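Local coordinates for protein TlmII (Streptoalloteichus hindustanus, PDB 4HVM) that takes part in tallysomycin biosynthesis, probably binding phosphopantetheine and acting in nonribosomal peptide assembly, at residues G43-D49 with R128-V134; E311-L317 with P461-H467; P351-A355 with D410-T415. All coordinates share one frame; numbering follows the deposited sequence.

The three contacts of TlmII are separate, and no two of them touch. Contact 1 joins strands of the five-stranded sheet; contact 3 lies where two loops lead into adjacent strands of the six-stranded sheet; contact 2 fixes the start of helix 314-330 to the end of the modelled chain. The centres of contacts 1 and 2 are about 48 Å apart, those of contacts 1 and 3 about 43 Å apart on opposite sides of the chain's centre, and those of contacts 2 and 3 about 32 Å apart, contact 3 being nested along the chain within contact 2. Strand 133-141 leads to the place of the condensation-domain HHxxxDG motif, here HQMLLDA, so a catalytic role cannot be assumed.

Contact 1 of 3, residues G43-D49 with R128-V134; sequences GSGRIDD and RLSETDV
Two inner strands of a five-stranded mixed sheet, 36-44 and 133-141, finish their antiparallel pairing here, with Gly43 and Val134 as a hydrogen-bonded pair and Ser44 and Asp133 as the non-hydrogen-bonded pair next to it. Gly43 N gives to Val134 O at 2.7 Å, and Val134 N returns a bond to Gly43 O at 2.8 Å. Past the strand ends, Gly45 N reaches Thr132 O at 2.9 Å. On the face of Ser44 and Asp133, two hydroxyls grip one carboxylate oxygen from opposite sides of its plane: Ser44 OG gives to Asp133 OD1 at 2.9 Å, and Thr132 OG1 gives to the same atom. On the face of Val134, the chain returning from Gly45 lays Ile47 CD1 against Val134 CB at 3.9 Å.

On this side Arg128 reaches from the end of strand 122-128. Its chain bends at the CG-CD bond (chi3 -73°), which brings the guanidinium side-on to Asp49 in the first turn of helix 49-62. Arg128 NE meets Asp49 OD2 on the syn side at 2.9 Å, whereas Arg128 NH2 comes to Asp49 OD1 from above the carboxylate, at 2.9 Å, since the two planes are 45° apart. Arg128 NH1 gives to Ser130 O in the carbonyl plane, and Val134 CG2 sits over one guanidinium face, offset toward its rim. A leucine in place of Arg128 would probably leave the Asp49 carboxylate without its charged mate and Ser130 O without this donor. The result is a strand-loop-helix connection tied by a salt bridge to a neighbouring beta hairpin, within a sheet of the condensation-domain, CoA-acyltransferase-like fold.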
loop_
_atom_site.group_PDB
_atom_site.type_symbol
_atom_site.label_atom_id
_atom_site.label_comp_id
_atom_site.label_asym_id
_atom_site.label_seq_id
_atom_site.Cartn_x
_atom_site.Cartn_y
_atom_site.Cartn_z
ATOM N N GLY A 43 21.958 -3.177 2.441
ATOM C CA GLY A 43 23.007 -4.155 2.217
ATOM C C GLY A 43 24.197 -3.892 3.120
ATOM O O GLY A 43 24.596 -2.743 3.318
ATOM N N SER A 44 24.765 -4.956 3.674
ATOM C CA SER A 44 25.892 -4.815 4.585
ATOM C C SER A 44 26.985 -5.837 4.293
ATOM O O SER A 44 26.730 -7.040 4.263
ATOM C CB SER A 44 25.424 -4.947 6.035
ATOM O OG SER A 44 26.460 -4.592 6.936
ATOM N N GLY A 45 28.203 -5.350 4.089
ATOM C CA GLY A 45 29.330 -6.205 3.762
ATOM C C GLY A 45 30.197 -5.546 2.709
ATOM O O GLY A 45 30.095 -4.340 2.490
ATOM N N ARG A 46 31.054 -6.324 2.055
ATOM C CA ARG A 46 31.874 -5.789 0.974
ATOM C C ARG A 46 31.028 -5.632 -0.286
ATOM O O ARG A 46 30.679 -6.618 -0.936
ATOM C CB ARG A 46 33.079 -6.692 0.705
ATOM C CG ARG A 46 33.910 -6.980 1.944
ATOM C CD ARG A 46 35.257 -7.600 1.602
ATOM N NE ARG A 46 35.839 -8.292 2.750
ATOM C CZ ARG A 46 36.537 -7.698 3.715
ATOM N NH1 ARG A 46 36.752 -6.389 3.681
ATOM N NH2 ARG A 46 37.023 -8.417 4.719
ATOM N N ILE A 47 30.695 -4.389 -0.619
ATOM C CA ILE A 47 29.799 -4.106 -1.736
ATOM C C ILE A 47 30.468 -3.238 -2.798
ATOM O O ILE A 47 30.970 -2.154 -2.502
ATOM C CB ILE A 47 28.508 -3.409 -1.253
ATOM C CG1 ILE A 47 27.797 -4.262 -0.199
ATOM C CG2 ILE A 47 27.584 -3.115 -2.428
ATOM C CD1 ILE A 47 26.622 -3.561 0.454
ATOM N N ASP A 48 30.477 -3.724 -4.034
ATOM C CA ASP A 48 31.000 -2.958 -5.160
ATOM C C ASP A 48 29.905 -2.042 -5.708
ATOM O O ASP A 48 28.939 -2.507 -6.320
ATOM C CB ASP A 48 31.502 -3.909 -6.247
ATOM C CG ASP A 48 32.415 -3.230 -7.252
ATOM O OD1 ASP A 48 32.478 -1.981 -7.271
ATOM O OD2 ASP A 48 33.066 -3.956 -8.034
ATOM N N ASP A 49 30.057 -0.741 -5.477
ATOM C CA ASP A 49 29.048 0.236 -5.880
ATOM C C ASP A 49 28.790 0.234 -7.382
ATOM O O ASP A 49 27.640 0.246 -7.821
ATOM C CB ASP A 49 29.438 1.643 -5.423
ATOM C CG ASP A 49 29.221 1.857 -3.938
ATOM O OD1 ASP A 49 28.562 1.007 -3.301
ATOM O OD2 ASP A 49 29.700 2.886 -3.415
ATOM N N ARG A 128 25.186 5.085 -0.094
ATOM C CA ARG A 128 26.202 4.484 0.765
ATOM C C ARG A 128 26.258 5.201 2.112
ATOM O O ARG A 128 26.418 6.420 2.167
ATOM C CB ARG A 128 27.577 4.496 0.092
ATOM C CG ARG A 128 28.695 3.988 0.991
ATOM C CD ARG A 128 29.966 3.676 0.216
ATOM N NE ARG A 128 29.846 2.457 -0.581
ATOM C CZ ARG A 128 30.097 1.235 -0.121
ATOM N NH1 ARG A 128 30.474 1.058 1.138
ATOM N NH2 ARG A 128 29.964 0.185 -0.922
ATOM N N LEU A 129 26.129 4.433 3.190
ATOM C CA LEU A 129 26.084 4.991 4.538
ATOM C C LEU A 129 27.435 4.914 5.247
ATOM O O LEU A 129 27.769 5.776 6.060
ATOM C CB LEU A 129 25.028 4.265 5.372
ATOM C CG LEU A 129 23.644 4.112 4.742
ATOM C CD1 LEU A 129 22.682 3.462 5.723
ATOM C CD2 LEU A 129 23.110 5.455 4.276
ATOM N N SER A 130 28.201 3.874 4.938
ATOM C CA SER A 130 29.502 3.661 5.562
ATOM C C SER A 130 30.378 2.783 4.678
ATOM O O SER A 130 30.109 2.619 3.489
ATOM C CB SER A 130 29.338 3.014 6.939
ATOM O OG SER A 130 28.642 1.782 6.846
ATOM N N GLU A 131 31.423 2.213 5.266
ATOM C CA GLU A 131 32.339 1.357 4.524
ATOM C C GLU A 131 31.742 -0.021 4.263
ATOM O O GLU A 131 32.243 -0.775 3.429
ATOM C CB GLU A 131 33.665 1.225 5.270
ATOM C CG GLU A 131 34.361 2.553 5.505
ATOM C CD GLU A 131 34.592 3.324 4.216
ATOM O OE1 GLU A 131 34.306 4.540 4.190
ATOM O OE2 GLU A 131 35.064 2.716 3.233
ATOM N N THR A 132 30.670 -0.347 4.978
ATOM C CA THR A 132 30.037 -1.655 4.846
ATOM C C THR A 132 28.572 -1.564 4.422
ATOM O O THR A 132 28.047 -2.485 3.798
ATOM C CB THR A 132 30.119 -2.459 6.161
ATOM O OG1 THR A 132 29.435 -1.750 7.203
ATOM C CG2 THR A 132 31.569 -2.677 6.570
ATOM N N ASP A 133 27.920 -0.453 4.757
ATOM C CA ASP A 133 26.477 -0.320 4.563
ATOM C C ASP A 133 26.078 0.488 3.331
ATOM O O ASP A 133 26.519 1.622 3.143
ATOM C CB ASP A 133 25.821 0.277 5.813
ATOM C CG ASP A 133 25.778 -0.700 6.977
ATOM O OD1 ASP A 133 26.585 -1.655 6.988
ATOM O OD2 ASP A 133 24.934 -0.513 7.882
ATOM N N VAL A 134 25.229 -0.110 2.499
ATOM C CA VAL A 134 24.670 0.564 1.332
ATOM C C VAL A 134 23.167 0.332 1.266
ATOM O O VAL A 134 22.707 -0.806 1.350
ATOM C CB VAL A 134 25.296 0.049 0.027
ATOM C CG1 VAL A 134 24.603 0.674 -1.176
ATOM C CG2 VAL A 134 26.782 0.342 -0.000
#

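Contact 2 of 3, residues E311-L317 with P461-H467; sequences EPSFRDL and PSAPLPH
Backbone hydrogen bonds between Pro312 and Leu465, and between Arg315 and Pro461, join the two segments at separate points. Leu465 N gives to Pro312 O at 2.8 Å, and Arg315 N gives to Pro461 O at 3.2 Å. The second bond uses an amide of the first helical turn, so a carbonyl from the loop after helix 445-459, near the modelled chain's end, takes up an N-H that has no acceptor in its own turn.

The same helix start is held from within by a capping box. Ser313 is the N-cap: its OG accepts from Asp316 N at 3.2 Å, while Ser313 N gives to Asp316 OD2 at 2.9 Å. With chi1 at 66°, OG lies between the backbone N and the carbonyl carbon, facing that amide, and Ser313 CB is left to pack against the carbonyl oxygens of Pro461 and Ala463.

Apolar contacts flank these bonds. Leu317 and Leu465 meet methyl to methyl, CD1 to CD1 at 3.6 Å. Pro461 CB touches the edge of the Phe314 ring near its plane, at 4.2 Å from Phe314 CD2. It also lies over one face of the Arg315 guanidinium, whose extended chain runs alongside the proline ring and points the same way.

The Glu311-His467 approach is less certain: Glu311 OE1 lies at the edge of the His467 ring, in its plane, without a hydrogen bond, and both side chains are poorly ordered.

Helix 241-255 backs the contact: Trp251 touches both Leu317 and Leu465, Trp254 meets Pro312, and Leu248 meets Phe314. Helix 445-459 adds Ala457 against Phe314 and Gln456 against Leu465.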
loop_
_atom_site.group_PDB
_atom_site.type_symbol
_atom_site.label_atom_id
_atom_site.label_comp_id
_atom_site.label_asym_id
_atom_site.label_seq_id
_atom_site.Cartn_x
_atom_site.Cartn_y
_atom_site.Cartn_z
ATOM N N GLU A 311 -19.114 -8.455 25.993
ATOM C CA GLU A 311 -17.857 -9.077 26.408
ATOM C C GLU A 311 -17.292 -9.964 25.304
ATOM O O GLU A 311 -17.079 -11.160 25.515
ATOM C CB GLU A 311 -18.049 -9.906 27.681
ATOM C CG GLU A 311 -18.769 -9.184 28.804
ATOM C CD GLU A 311 -18.878 -10.032 30.061
ATOM O OE1 GLU A 311 -19.507 -9.571 31.037
ATOM O OE2 GLU A 311 -18.335 -11.159 30.070
ATOM N N PRO A 312 -17.045 -9.385 24.120
ATOM C CA PRO A 312 -16.622 -10.232 23.003
ATOM C C PRO A 312 -15.185 -10.714 23.158
ATOM O O PRO A 312 -14.381 -10.081 23.845
ATOM C CB PRO A 312 -16.735 -9.295 21.803
ATOM C CG PRO A 312 -16.479 -7.941 22.372
ATOM C CD PRO A 312 -17.043 -7.953 23.765
ATOM N N SER A 313 -14.875 -11.839 22.526
ATOM C CA SER A 313 -13.508 -12.343 22.491
ATOM C C SER A 313 -12.889 -12.013 21.139
ATOM O O SER A 313 -13.568 -11.501 20.249
ATOM C CB SER A 313 -13.487 -13.853 22.709
ATOM O OG SER A 313 -14.107 -14.524 21.629
ATOM N N PHE A 314 -11.602 -12.304 20.979
ATOM C CA PHE A 314 -10.946 -12.096 19.694
ATOM C C PHE A 314 -11.607 -12.950 18.619
ATOM O O PHE A 314 -11.759 -12.515 17.480
ATOM C CB PHE A 314 -9.459 -12.420 19.782
ATOM C CG PHE A 314 -8.732 -12.293 18.472
ATOM C CD1 PHE A 314 -8.543 -11.052 17.887
ATOM C CD2 PHE A 314 -8.220 -13.413 17.837
ATOM C CE1 PHE A 314 -7.867 -10.930 16.689
ATOM C CE2 PHE A 314 -7.542 -13.299 16.639
ATOM C CZ PHE A 314 -7.366 -12.054 16.064
ATOM N N ARG A 315 -12.000 -14.162 18.994
ATOM C CA ARG A 315 -12.679 -15.061 18.070
ATOM C C ARG A 315 -14.007 -14.485 17.606
ATOM O O ARG A 315 -14.373 -14.623 16.441
ATOM C CB ARG A 315 -12.908 -16.434 18.706
ATOM C CG ARG A 315 -11.783 -17.423 18.471
ATOM C CD ARG A 315 -12.242 -18.849 18.739
ATOM N NE ARG A 315 -11.187 -19.822 18.476
ATOM C CZ ARG A 315 -10.321 -20.245 19.391
ATOM N NH1 ARG A 315 -10.389 -19.785 20.632
ATOM N NH2 ARG A 315 -9.391 -21.134 19.068
ATOM N N ASP A 316 -14.724 -13.845 18.526
ATOM C CA ASP A 316 -16.003 -13.220 18.207
ATOM C C ASP A 316 -15.850 -12.160 17.120
ATOM O O ASP A 316 -16.586 -12.158 16.137
ATOM C CB ASP A 316 -16.634 -12.601 19.458
ATOM C CG ASP A 316 -17.211 -13.643 20.399
ATOM O OD1 ASP A 316 -17.734 -14.667 19.911
ATOM O OD2 ASP A 316 -17.143 -13.438 21.629
ATOM N N LEU A 317 -14.884 -11.267 17.303
ATOM C CA LEU A 317 -14.663 -10.176 16.365
ATOM C C LEU A 317 -13.980 -10.651 15.092
ATOM O O LEU A 317 -14.187 -10.079 14.023
ATOM C CB LEU A 317 -13.845 -9.070 17.028
ATOM C CG LEU A 317 -14.608 -8.300 18.102
ATOM C CD1 LEU A 317 -13.739 -8.101 19.319
ATOM C CD2 LEU A 317 -15.090 -6.965 17.564
ATOM N N PRO A 461 -7.626 -16.543 22.864
ATOM C CA PRO A 461 -8.551 -15.940 21.900
ATOM C C PRO A 461 -10.020 -16.191 22.243
ATOM O O PRO A 461 -10.895 -15.619 21.593
ATOM C CB PRO A 461 -8.179 -16.629 20.585
ATOM C CG PRO A 461 -7.563 -17.923 20.994
ATOM C CD PRO A 461 -6.835 -17.634 22.270
ATOM N N SER A 462 -10.288 -17.026 23.243
ATOM C CA SER A 462 -11.661 -17.299 23.658
ATOM C C SER A 462 -12.085 -16.419 24.828
ATOM O O SER A 462 -13.276 -16.277 25.111
ATOM C CB SER A 462 -11.828 -18.769 24.034
ATOM O OG SER A 462 -11.631 -19.598 22.906
ATOM N N ALA A 463 -11.103 -15.833 25.506
ATOM C CA ALA A 463 -11.364 -14.970 26.652
ATOM C C ALA A 463 -11.845 -13.585 26.221
ATOM O O ALA A 463 -11.426 -13.070 25.185
ATOM C CB ALA A 463 -10.116 -14.858 27.515
ATOM N N PRO A 464 -12.738 -12.981 27.019
ATOM C CA PRO A 464 -13.265 -11.646 26.717
ATOM C C PRO A 464 -12.170 -10.587 26.649
ATOM O O PRO A 464 -11.302 -10.537 27.519
ATOM C CB PRO A 464 -14.179 -11.358 27.911
ATOM C CG PRO A 464 -14.579 -12.698 28.408
ATOM C CD PRO A 464 -13.383 -13.572 28.202
ATOM N N LEU A 465 -12.212 -9.755 25.616
ATOM C CA LEU A 465 -11.292 -8.630 25.501
ATOM C C LEU A 465 -11.631 -7.595 26.572
ATOM O O LEU A 465 -12.765 -7.568 27.051
ATOM C CB LEU A 465 -11.382 -8.023 24.099
ATOM C CG LEU A 465 -10.848 -8.908 22.973
ATOM C CD1 LEU A 465 -11.027 -8.241 21.623
ATOM C CD2 LEU A 465 -9.387 -9.252 23.204
ATOM N N PRO A 466 -10.647 -6.754 26.956
ATOM C CA PRO A 466 -10.788 -5.731 28.002
ATOM C C PRO A 466 -12.128 -4.990 28.027
ATOM O O PRO A 466 -12.531 -4.392 27.030
ATOM C CB PRO A 466 -9.663 -4.757 27.663
ATOM C CG PRO A 466 -8.585 -5.637 27.154
ATOM C CD PRO A 466 -9.271 -6.769 26.418
ATOM N N HIS A 467 -12.798 -5.034 29.175
ATOM C CA HIS A 467 -14.092 -4.382 29.340
ATOM C C HIS A 467 -13.950 -2.864 29.351
ATOM O O HIS A 467 -14.412 -2.195 30.273
ATOM C CB HIS A 467 -14.768 -4.859 30.628
ATOM C CG HIS A 467 -15.243 -6.275 30.572
ATOM N ND1 HIS A 467 -14.475 -7.301 30.057
ATOM C CD2 HIS A 467 -16.406 -6.846 30.968
ATOM C CE1 HIS A 467 -15.145 -8.434 30.133
ATOM N NE2 HIS A 467 -16.324 -8.184 30.685
#

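Contact 3 of 3, residues P351-A355 with D410-T415; sequences PRVAA and DTWDGT
Arg352 has two unlike partners, Trp412 across one face of its guanidinium and Asp410 at the edge, while its backbone centres an inverse gamma turn closed by a weak bond from Val353 N to Pro351 O. Trp412 CE3 lies over the middle of the guanidinium, 3.4 Å from Arg352 CZ. The two planes are 55° apart, far from a parallel stack. At the edge, Arg352 NH2 gives to the syn lone pair of Asp410 OD2 at 2.7 Å, almost within the guanidinium plane, to make a salt bridge; Arg352 NH1 adds weak bonds to the same oxygen and to Trp412 O. The bend at chi2 (-79°) folds the arginine back over the segment 410-415.

Both loops lead into neighbouring parallel strands of the six-stranded sheet, 359-361 and 417-424, and each is shaped by its own turn. Arg352 to Ala355 form a type I beta turn; Asp413 heads an Asx turn, its OD1 accepting from Thr415 N at 3.0 Å and also from Thr415 OG1, both from the same face of the carboxylate. The bond from Ala354 N to Asp413 O, at 2.9 Å, links the two loops.

The indole is fixed by its own loop. Trp412 NE1 gives to Thr415 O at 2.9 Å in the ring plane, Gly414 CA lies on one face of the ring toward its rim, and Arg435 makes a cation-pi contact with it. Pro351, preceded by a cis peptide bond, sets its carbonyl oxygen 3.2 Å from Asp413 CA in a nearly straight CA-H...O contact (168°), and Ala354 rests on Tyr335 of helix 335-344.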
loop_
_atom_site.group_PDB
_atom_site.type_symbol
_atom_site.label_atom_id
_atom_site.label_comp_id
_atom_site.label_asym_id
_atom_site.label_seq_id
_atom_site.Cartn_x
_atom_site.Cartn_y
_atom_site.Cartn_z
ATOM N N PRO A 351 -14.332 15.732 -2.494
ATOM C CA PRO A 351 -13.414 14.587 -2.490
ATOM C C PRO A 351 -13.586 13.667 -1.278
ATOM O O PRO A 351 -12.771 12.766 -1.086
ATOM C CB PRO A 351 -12.045 15.261 -2.430
ATOM C CG PRO A 351 -12.294 16.487 -1.612
ATOM C CD PRO A 351 -13.698 16.942 -1.941
ATOM N N ARG A 352 -14.622 13.895 -0.475
ATOM C CA ARG A 352 -14.881 13.064 0.701
ATOM C C ARG A 352 -15.542 11.737 0.318
ATOM O O ARG A 352 -16.647 11.435 0.770
ATOM C CB ARG A 352 -15.787 13.808 1.683
ATOM C CG ARG A 352 -15.279 15.170 2.109
ATOM C CD ARG A 352 -14.193 15.058 3.167
ATOM N NE ARG A 352 -13.829 16.370 3.693
ATOM C CZ ARG A 352 -12.894 17.154 3.164
ATOM N NH1 ARG A 352 -12.220 16.760 2.091
ATOM N NH2 ARG A 352 -12.634 18.335 3.710
ATOM N N VAL A 353 -14.860 10.944 -0.504
ATOM C CA VAL A 353 -15.434 9.707 -1.037
ATOM C C VAL A 353 -15.374 8.534 -0.060
ATOM O O VAL A 353 -16.038 7.517 -0.262
ATOM C CB VAL A 353 -14.761 9.294 -2.361
ATOM C CG1 VAL A 353 -15.013 10.337 -3.437
ATOM C CG2 VAL A 353 -13.266 9.082 -2.155
ATOM N N ALA A 354 -14.576 8.676 0.994
ATOM C CA ALA A 354 -14.396 7.596 1.960
ATOM C C ALA A 354 -15.059 7.899 3.301
ATOM O O ALA A 354 -14.775 7.243 4.300
ATOM C CB ALA A 354 -12.914 7.304 2.158
ATOM N N ALA A 355 -15.949 8.887 3.315
ATOM C CA ALA A 355 -16.607 9.320 4.545
ATOM C C ALA A 355 -17.422 8.208 5.201
ATOM O O ALA A 355 -17.584 8.187 6.422
ATOM C CB ALA A 355 -17.486 10.526 4.274
ATOM N N ASP A 410 -7.847 21.070 -1.271
ATOM C CA ASP A 410 -8.231 20.000 -0.358
ATOM C C ASP A 410 -8.613 18.731 -1.120
ATOM O O ASP A 410 -9.612 18.704 -1.839
ATOM C CB ASP A 410 -9.394 20.464 0.524
ATOM C CG ASP A 410 -9.755 19.458 1.602
ATOM O OD1 ASP A 410 -8.910 18.599 1.938
ATOM O OD2 ASP A 410 -10.889 19.541 2.119
ATOM N N THR A 411 -7.811 17.683 -0.960
ATOM C CA THR A 411 -8.071 16.412 -1.628
ATOM C C THR A 411 -8.159 15.254 -0.635
ATOM O O THR A 411 -7.972 14.095 -1.006
ATOM C CB THR A 411 -6.994 16.088 -2.686
ATOM O OG1 THR A 411 -5.729 15.878 -2.044
ATOM C CG2 THR A 411 -6.876 17.222 -3.703
ATOM N N TRP A 412 -8.440 15.572 0.624
ATOM C CA TRP A 412 -8.572 14.562 1.671
ATOM C C TRP A 412 -9.834 13.728 1.453
ATOM O O TRP A 412 -10.916 14.282 1.266
ATOM C CB TRP A 412 -8.590 15.247 3.041
ATOM C CG TRP A 412 -8.901 14.346 4.192
ATOM C CD1 TRP A 412 -8.280 13.177 4.511
ATOM C CD2 TRP A 412 -9.897 14.560 5.200
ATOM N NE1 TRP A 412 -8.837 12.640 5.647
ATOM C CE2 TRP A 412 -9.832 13.471 6.091
ATOM C CE3 TRP A 412 -10.844 15.564 5.431
ATOM C CZ2 TRP A 412 -10.676 13.356 7.194
ATOM C CZ3 TRP A 412 -11.681 15.448 6.526
ATOM C CH2 TRP A 412 -11.592 14.352 7.394
ATOM N N ASP A 413 -9.697 12.403 1.473
ATOM C CA ASP A 413 -10.816 11.521 1.131
ATOM C C ASP A 413 -11.820 11.310 2.261
ATOM O O ASP A 413 -12.896 10.754 2.044
ATOM C CB ASP A 413 -10.329 10.169 0.576
ATOM C CG ASP A 413 -9.524 9.359 1.588
ATOM O OD1 ASP A 413 -9.412 9.778 2.760
ATOM O OD2 ASP A 413 -9.007 8.287 1.203
ATOM N N GLY A 414 -11.464 11.745 3.465
ATOM C CA GLY A 414 -12.368 11.650 4.594
ATOM C C GLY A 414 -11.980 10.598 5.613
ATOM O O GLY A 414 -12.640 10.457 6.645
ATOM N N THR A 415 -10.914 9.854 5.331
ATOM C CA THR A 415 -10.434 8.838 6.260
ATOM C C THR A 415 -9.933 9.491 7.542
ATOM O O THR A 415 -9.076 10.375 7.506
ATOM C CB THR A 415 -9.314 7.983 5.643
ATOM O OG1 THR A 415 -9.779 7.399 4.419
ATOM C CG2 THR A 415 -8.896 6.873 6.602
#